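PDB 2FI1: hydrolase, haloacid dehalogenase-like family from Streptococcus pneumoniae, which probably hydrolyses a phosphorylated or related substrate, as members of the haloacid dehalogenase-like family do. Local coordinates for residues E79-F84 / L115-I120; H101-H106 / A122-V127. One frame throughout, in Å; residues are numbered along the deposited sequence.

Interaction 1 (E79-F84 / L115-I120); sequences EHPILF and LEKTSI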
loop_
_atom_site.group_PDB
_atom_site.type_symbol
_atom_site.label_atom_id
_atom_site.label_comp_id
_atom_site.label_asym_id
_atom_site.label_seq_id
_atom_site.Cartn_x
_atom_site.Cartn_y
_atom_site.Cartn_z
ATOM N N GLU A 79 4.395 -12.919 -7.083
ATOM C CA GLU A 79 4.263 -14.226 -6.431
ATOM C C GLU A 79 4.883 -14.184 -5.032
ATOM O O GLU A 79 4.516 -14.975 -4.161
ATOM C CB GLU A 79 4.917 -15.330 -7.265
ATOM C CG GLU A 79 4.231 -15.567 -8.597
ATOM C CD GLU A 79 5.015 -16.494 -9.510
ATOM O OE1 GLU A 79 5.939 -17.189 -9.030
ATOM O OE2 GLU A 79 4.700 -16.518 -10.717
ATOM N N HIS A 80 5.822 -13.260 -4.822
ATOM C CA HIS A 80 6.426 -13.036 -3.517
ATOM C C HIS A 80 6.453 -11.538 -3.234
ATOM O O HIS A 80 7.494 -10.889 -3.366
ATOM C CB HIS A 80 7.837 -13.619 -3.480
ATOM C CG HIS A 80 7.876 -15.092 -3.715
ATOM N ND1 HIS A 80 7.637 -16.013 -2.716
ATOM C CD2 HIS A 80 8.084 -15.805 -4.844
ATOM C CE1 HIS A 80 7.722 -17.233 -3.220
ATOM N NE2 HIS A 80 7.987 -17.134 -4.509
ATOM N N PRO A 81 5.297 -10.983 -2.832
ATOM C CA PRO A 81 5.253 -9.540 -2.591
ATOM C C PRO A 81 6.165 -9.133 -1.437
ATOM O O PRO A 81 6.498 -9.961 -0.584
ATOM C CB PRO A 81 3.780 -9.268 -2.259
ATOM C CG PRO A 81 3.025 -10.514 -2.616
ATOM C CD PRO A 81 4.005 -11.633 -2.547
ATOM N N ILE A 82 6.566 -7.871 -1.421
ATOM C CA ILE A 82 7.510 -7.351 -0.447
ATOM C C ILE A 82 6.830 -6.276 0.393
ATOM O O ILE A 82 6.363 -5.276 -0.141
ATOM C CB ILE A 82 8.749 -6.771 -1.173
ATOM C CG1 ILE A 82 9.440 -7.881 -1.971
ATOM C CG2 ILE A 82 9.736 -6.145 -0.196
ATOM C CD1 ILE A 82 10.530 -7.402 -2.891
ATOM N N LEU A 83 6.753 -6.494 1.704
ATOM C CA LEU A 83 6.244 -5.476 2.629
ATOM C C LEU A 83 7.313 -4.423 2.873
ATOM O O LEU A 83 8.502 -4.686 2.671
ATOM C CB LEU A 83 5.865 -6.111 3.971
ATOM C CG LEU A 83 4.771 -7.172 3.940
ATOM C CD1 LEU A 83 4.627 -7.767 5.337
ATOM C CD2 LEU A 83 3.459 -6.578 3.443
ATOM N N PHE A 84 6.916 -3.243 3.342
ATOM C CA PHE A 84 7.915 -2.318 3.866
ATOM C C PHE A 84 8.599 -2.945 5.072
ATOM O O PHE A 84 7.987 -3.730 5.805
ATOM C CB PHE A 84 7.294 -0.966 4.201
ATOM C CG PHE A 84 7.103 -0.098 2.997
ATOM C CD1 PHE A 84 8.184 0.572 2.446
ATOM C CD2 PHE A 84 5.878 0.001 2.367
ATOM C CE1 PHE A 84 8.021 1.348 1.318
ATOM C CE2 PHE A 84 5.721 0.768 1.244
ATOM C CZ PHE A 84 6.785 1.448 0.727
ATOM N N LEU A 115 -2.361 -10.296 1.053
ATOM C CA LEU A 115 -2.302 -10.382 2.515
ATOM C C LEU A 115 -1.945 -11.790 2.990
ATOM O O LEU A 115 -1.269 -11.957 4.009
ATOM C CB LEU A 115 -3.637 -9.953 3.119
ATOM C CG LEU A 115 -4.099 -8.533 2.791
ATOM C CD1 LEU A 115 -5.429 -8.233 3.463
ATOM C CD2 LEU A 115 -3.049 -7.518 3.214
ATOM N N GLU A 116 -2.392 -12.803 2.262
ATOM C CA GLU A 116 -2.020 -14.184 2.563
ATOM C C GLU A 116 -0.548 -14.449 2.243
ATOM O O GLU A 116 0.191 -15.018 3.056
ATOM C CB GLU A 116 -2.898 -15.160 1.772
ATOM C CG GLU A 116 -4.347 -15.206 2.202
ATOM C CD GLU A 116 -4.550 -15.686 3.626
ATOM O OE1 GLU A 116 -3.681 -16.415 4.154
ATOM O OE2 GLU A 116 -5.600 -15.346 4.211
ATOM N N LYS A 117 -0.106 -14.043 1.059
ATOM C CA LYS A 117 1.266 -14.292 0.644
ATOM C C LYS A 117 2.279 -13.603 1.551
ATOM O O LYS A 117 3.385 -14.113 1.740
ATOM C CB LYS A 117 1.484 -13.841 -0.801
ATOM C CG LYS A 117 0.854 -14.750 -1.832
ATOM C CD LYS A 117 1.248 -14.324 -3.234
ATOM C CE LYS A 117 0.077 -13.800 -4.016
ATOM N NZ LYS A 117 -0.778 -14.944 -4.441
ATOM N N THR A 118 1.911 -12.450 2.106
ATOM C CA THR A 118 2.791 -11.701 3.010
ATOM C C THR A 118 2.540 -12.005 4.490
ATOM O O THR A 118 3.168 -11.399 5.366
ATOM C CB THR A 118 2.663 -10.185 2.778
ATOM O OG1 THR A 118 1.311 -9.784 2.988
ATOM C CG2 THR A 118 3.092 -9.811 1.368
ATOM N N SER A 119 1.637 -12.942 4.759
ATOM C CA SER A 119 1.353 -13.410 6.120
ATOM C C SER A 119 0.944 -12.287 7.070
ATOM O O SER A 119 1.310 -12.299 8.248
ATOM C CB SER A 119 2.551 -14.190 6.678
ATOM O OG SER A 119 2.835 -15.290 5.833
ATOM N N ILE A 120 0.167 -11.331 6.579
ATOM C CA ILE A 120 -0.437 -10.339 7.475
ATOM C C ILE A 120 -1.972 -10.357 7.484
ATOM O O ILE A 120 -2.590 -9.554 8.167
ATOM C CB ILE A 120 0.101 -8.912 7.226
ATOM C CG1 ILE A 120 -0.196 -8.440 5.799
ATOM C CG2 ILE A 120 1.596 -8.862 7.535
ATOM C CD1 ILE A 120 0.083 -6.962 5.581
HETATM O O HOH W 1 5.738 -14.728 -0.262
HETATM O O HOH W 2 5.759 -12.355 0.510
#
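Lys117, the last helical residue of 110-117, lays the apolar part of its side chain against Pro81, the two crossing at about a right angle. Its CB meets Pro81 CD at 3.8 Å, while Lys117 CD lies 3.5 Å from the carbonyl O of Glu79, a plain carbon-to-oxygen approach. The Lys117 backbone O accepts hydrogen bonds from two waters; one of them also donates to Pro81 O at 2.7 Å and so bridges the segments.

Thr118 comes next and wedges between proline and leucine. CG2 reaches Pro81 CB at 3.7 Å, and CB faces Leu83 CD2 at 3.8 Å. With chi1 at 59°, OG1 sits between the backbone N and the carbonyl carbon, where it hydrogen-bonds Ile114 O in the preceding turn, leaving the methyl to the loop. Ser119 has positive phi and ends the helix in a Schellman motif: its N bonds Glu116 O, and Ile120 N bonds Leu115 O. The chain thus turns to bring Ile120 against Leu83, where Ile120 CG2 and Leu83 CD1 touch at 3.9 Å as the side chains slide past each other in opposite directions.

Helices 20-34 to 66-77 come after strand 8-11, consistent with the family's inserted cap, and 79-84 leads back into the core. Direct contact is largely apolar and the polar link runs through water, so methyl and ring packing seats this return linker on helix 110-117.

Interaction 2 (H101-H106 / A122-V127); sequences HFLVSH and AYFTEV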
loop_
_atom_site.group_PDB
_atom_site.type_symbol
_atom_site.label_atom_id
_atom_site.label_comp_id
_atom_site.label_asym_id
_atom_site.label_seq_id
_atom_site.Cartn_x
_atom_site.Cartn_y
_atom_site.Cartn_z
ATOM N N HIS A 101 -6.842 -3.539 13.536
ATOM C CA HIS A 101 -6.386 -3.133 12.226
ATOM C C HIS A 101 -7.490 -3.355 11.217
ATOM O O HIS A 101 -8.153 -4.382 11.225
ATOM C CB HIS A 101 -5.185 -3.962 11.784
ATOM C CG HIS A 101 -4.021 -3.907 12.714
ATOM N ND1 HIS A 101 -3.217 -2.795 12.840
ATOM C CD2 HIS A 101 -3.520 -4.840 13.558
ATOM C CE1 HIS A 101 -2.271 -3.043 13.729
ATOM N NE2 HIS A 101 -2.430 -4.274 14.176
ATOM N N PHE A 102 -7.643 -2.385 10.326
ATOM C CA PHE A 102 -8.562 -2.459 9.199
ATOM C C PHE A 102 -7.788 -2.086 7.956
ATOM O O PHE A 102 -6.757 -1.421 8.033
ATOM C CB PHE A 102 -9.746 -1.510 9.391
ATOM C CG PHE A 102 -10.488 -1.755 10.662
ATOM C CD1 PHE A 102 -11.541 -2.645 10.705
ATOM C CD2 PHE A 102 -10.101 -1.128 11.834
ATOM C CE1 PHE A 102 -12.209 -2.878 11.895
ATOM C CE2 PHE A 102 -10.764 -1.371 13.014
ATOM C CZ PHE A 102 -11.807 -2.238 13.045
ATOM N N LEU A 103 -8.282 -2.505 6.798
ATOM C CA LEU A 103 -7.634 -2.154 5.534
ATOM C C LEU A 103 -8.687 -1.674 4.561
ATOM O O LEU A 103 -9.737 -2.308 4.446
ATOM C CB LEU A 103 -6.893 -3.355 4.948
ATOM C CG LEU A 103 -5.985 -3.176 3.728
ATOM C CD1 LEU A 103 -4.776 -2.387 4.055
ATOM C CD2 LEU A 103 -5.563 -4.546 3.232
ATOM N N VAL A 104 -8.422 -0.550 3.893
ATOM C CA VAL A 104 -9.294 -0.068 2.818
ATOM C C VAL A 104 -8.486 -0.007 1.536
ATOM O O VAL A 104 -7.438 0.643 1.482
ATOM C CB VAL A 104 -9.900 1.305 3.137
ATOM C CG1 VAL A 104 -10.680 1.849 1.935
ATOM C CG2 VAL A 104 -10.814 1.207 4.334
ATOM N N SER A 105 -8.994 -0.690 0.513
ATOM C CA SER A 105 -8.368 -0.705 -0.801
ATOM C C SER A 105 -9.427 -0.491 -1.871
ATOM O O SER A 105 -10.569 -0.910 -1.726
ATOM C CB SER A 105 -7.682 -2.043 -1.045
ATOM O OG SER A 105 -7.075 -2.095 -2.339
ATOM N N HIS A 106 -8.995 0.140 -2.954
ATOM C CA HIS A 106 -9.810 0.272 -4.157
ATOM C C HIS A 106 -9.688 -0.929 -5.075
ATOM O O HIS A 106 -10.451 -1.029 -6.034
ATOM C CB HIS A 106 -9.348 1.462 -4.969
ATOM C CG HIS A 106 -9.403 2.761 -4.241
ATOM N ND1 HIS A 106 -8.617 3.834 -4.592
ATOM C CD2 HIS A 106 -10.170 3.176 -3.203
ATOM C CE1 HIS A 106 -8.886 4.849 -3.790
ATOM N NE2 HIS A 106 -9.827 4.478 -2.944
ATOM N N ALA A 122 -3.919 -12.222 9.047
ATOM C CA ALA A 122 -4.385 -12.457 10.411
ATOM C C ALA A 122 -4.561 -11.189 11.229
ATOM O O ALA A 122 -5.260 -11.210 12.242
ATOM C CB ALA A 122 -3.441 -13.410 11.133
ATOM N N TYR A 123 -3.951 -10.084 10.804
ATOM C CA TYR A 123 -4.039 -8.849 11.571
ATOM C C TYR A 123 -5.343 -8.085 11.417
ATOM O O TYR A 123 -5.677 -7.284 12.279
ATOM C CB TYR A 123 -2.861 -7.916 11.258
ATOM C CG TYR A 123 -1.611 -8.386 11.943
ATOM C CD1 TYR A 123 -1.484 -8.255 13.320
ATOM C CD2 TYR A 123 -0.596 -9.036 11.244
ATOM C CE1 TYR A 123 -0.362 -8.723 13.971
ATOM C CE2 TYR A 123 0.538 -9.511 11.906
ATOM C CZ TYR A 123 0.635 -9.354 13.259
ATOM O OH TYR A 123 1.748 -9.845 13.898
ATOM N N PHE A 124 -6.088 -8.315 10.329
ATOM C CA PHE A 124 -7.175 -7.410 9.977
ATOM C C PHE A 124 -8.521 -7.882 10.446
ATOM O O PHE A 124 -8.954 -8.976 10.118
ATOM C CB PHE A 124 -7.167 -7.150 8.472
ATOM C CG PHE A 124 -5.904 -6.491 8.030
ATOM C CD1 PHE A 124 -5.718 -5.132 8.210
ATOM C CD2 PHE A 124 -4.855 -7.241 7.539
ATOM C CE1 PHE A 124 -4.532 -4.525 7.871
ATOM C CE2 PHE A 124 -3.654 -6.634 7.199
ATOM C CZ PHE A 124 -3.499 -5.263 7.369
ATOM N N THR A 125 -9.180 -7.037 11.223
ATOM C CA THR A 125 -10.550 -7.292 11.646
ATOM C C THR A 125 -11.490 -7.274 10.445
ATOM O O THR A 125 -12.380 -8.122 10.332
ATOM C CB THR A 125 -10.973 -6.284 12.715
ATOM O OG1 THR A 125 -10.153 -6.473 13.881
ATOM C CG2 THR A 125 -12.438 -6.441 13.082
ATOM N N GLU A 126 -11.292 -6.322 9.537
ATOM C CA GLU A 126 -12.004 -6.324 8.264
ATOM C C GLU A 126 -11.141 -5.674 7.193
ATOM O O GLU A 126 -10.445 -4.682 7.447
ATOM C CB GLU A 126 -13.359 -5.615 8.353
ATOM C CG GLU A 126 -14.157 -5.721 7.044
ATOM C CD GLU A 126 -15.613 -5.305 7.130
ATOM O OE1 GLU A 126 -16.226 -5.369 8.211
ATOM O OE2 GLU A 126 -16.157 -4.906 6.080
ATOM N N VAL A 127 -11.180 -6.276 6.011
ATOM C CA VAL A 127 -10.547 -5.755 4.805
ATOM C C VAL A 127 -11.662 -5.322 3.857
ATOM O O VAL A 127 -12.518 -6.139 3.489
ATOM C CB VAL A 127 -9.659 -6.807 4.123
ATOM C CG1 VAL A 127 -9.096 -6.267 2.815
ATOM C CG2 VAL A 127 -8.541 -7.253 5.049
HETATM O O HOH W 3 -7.453 -6.359 14.087
#
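Two backbone hydrogen bonds join His101-Leu103 to the chain beside it. Thr125 N donates to His101 O at 2.8 Å, and Leu103 N donates to Glu126 O at 3.1 Å. CA-H...O contacts supplement them, including Phe102 CA to Glu126 O at 3.4 Å. A water adds a third link, accepting from His101 N, donating to Tyr123 O and bonding Thr125 OG1.

Among the aromatic groups, the His101 ring presents its edge to Tyr123 O, which lies near the ring plane, 3.5 Å from CD2. The His101 and Tyr123 side chains run side by side although their ring planes stand at 86°. Phe102 CE1 reaches Thr125 CB at 3.7 Å, and Phe124 CD1 lies 3.9 Å from Leu103 CB.

Leu103 and Val127 share one face of the sheet. Chi1 of -172° sets Leu103 CG anti to the backbone N; beyond it, the CD2 branch meets Val127 CG1 at 4.0 Å.

Helix 110-117, the helix of the beta-alpha-beta crossover between the two strands, covers that face of the family's Rossmann-like sheet. Phe102 touches Leu146 of helix 141-149, His101 ND1 bonds Trp11 NE1 of central strand 8-11, and strand 124-128 is outermost.

From the N terminus, the chain first reaches 79-84, the loop between helices 66-77 and 87-96, then runs through helix 87-96 into strand 100-104, where interaction 2 begins. Helix 110-117 follows, and its end closes interaction 1 over 30 intervening residues; strand 124-128 then closes interaction 2 over 15. The segments alternate, so the two closures cross rather than nest. Leu115 belongs to interaction 1's helical segment yet packs into interaction 2: its CD1 lies 3.6 Å from Val127 CG2 and 3.7 Å from Leu103 CD2. One crossover helix thus joins the edge of the parallel sheet to the loop entering helix 87-96.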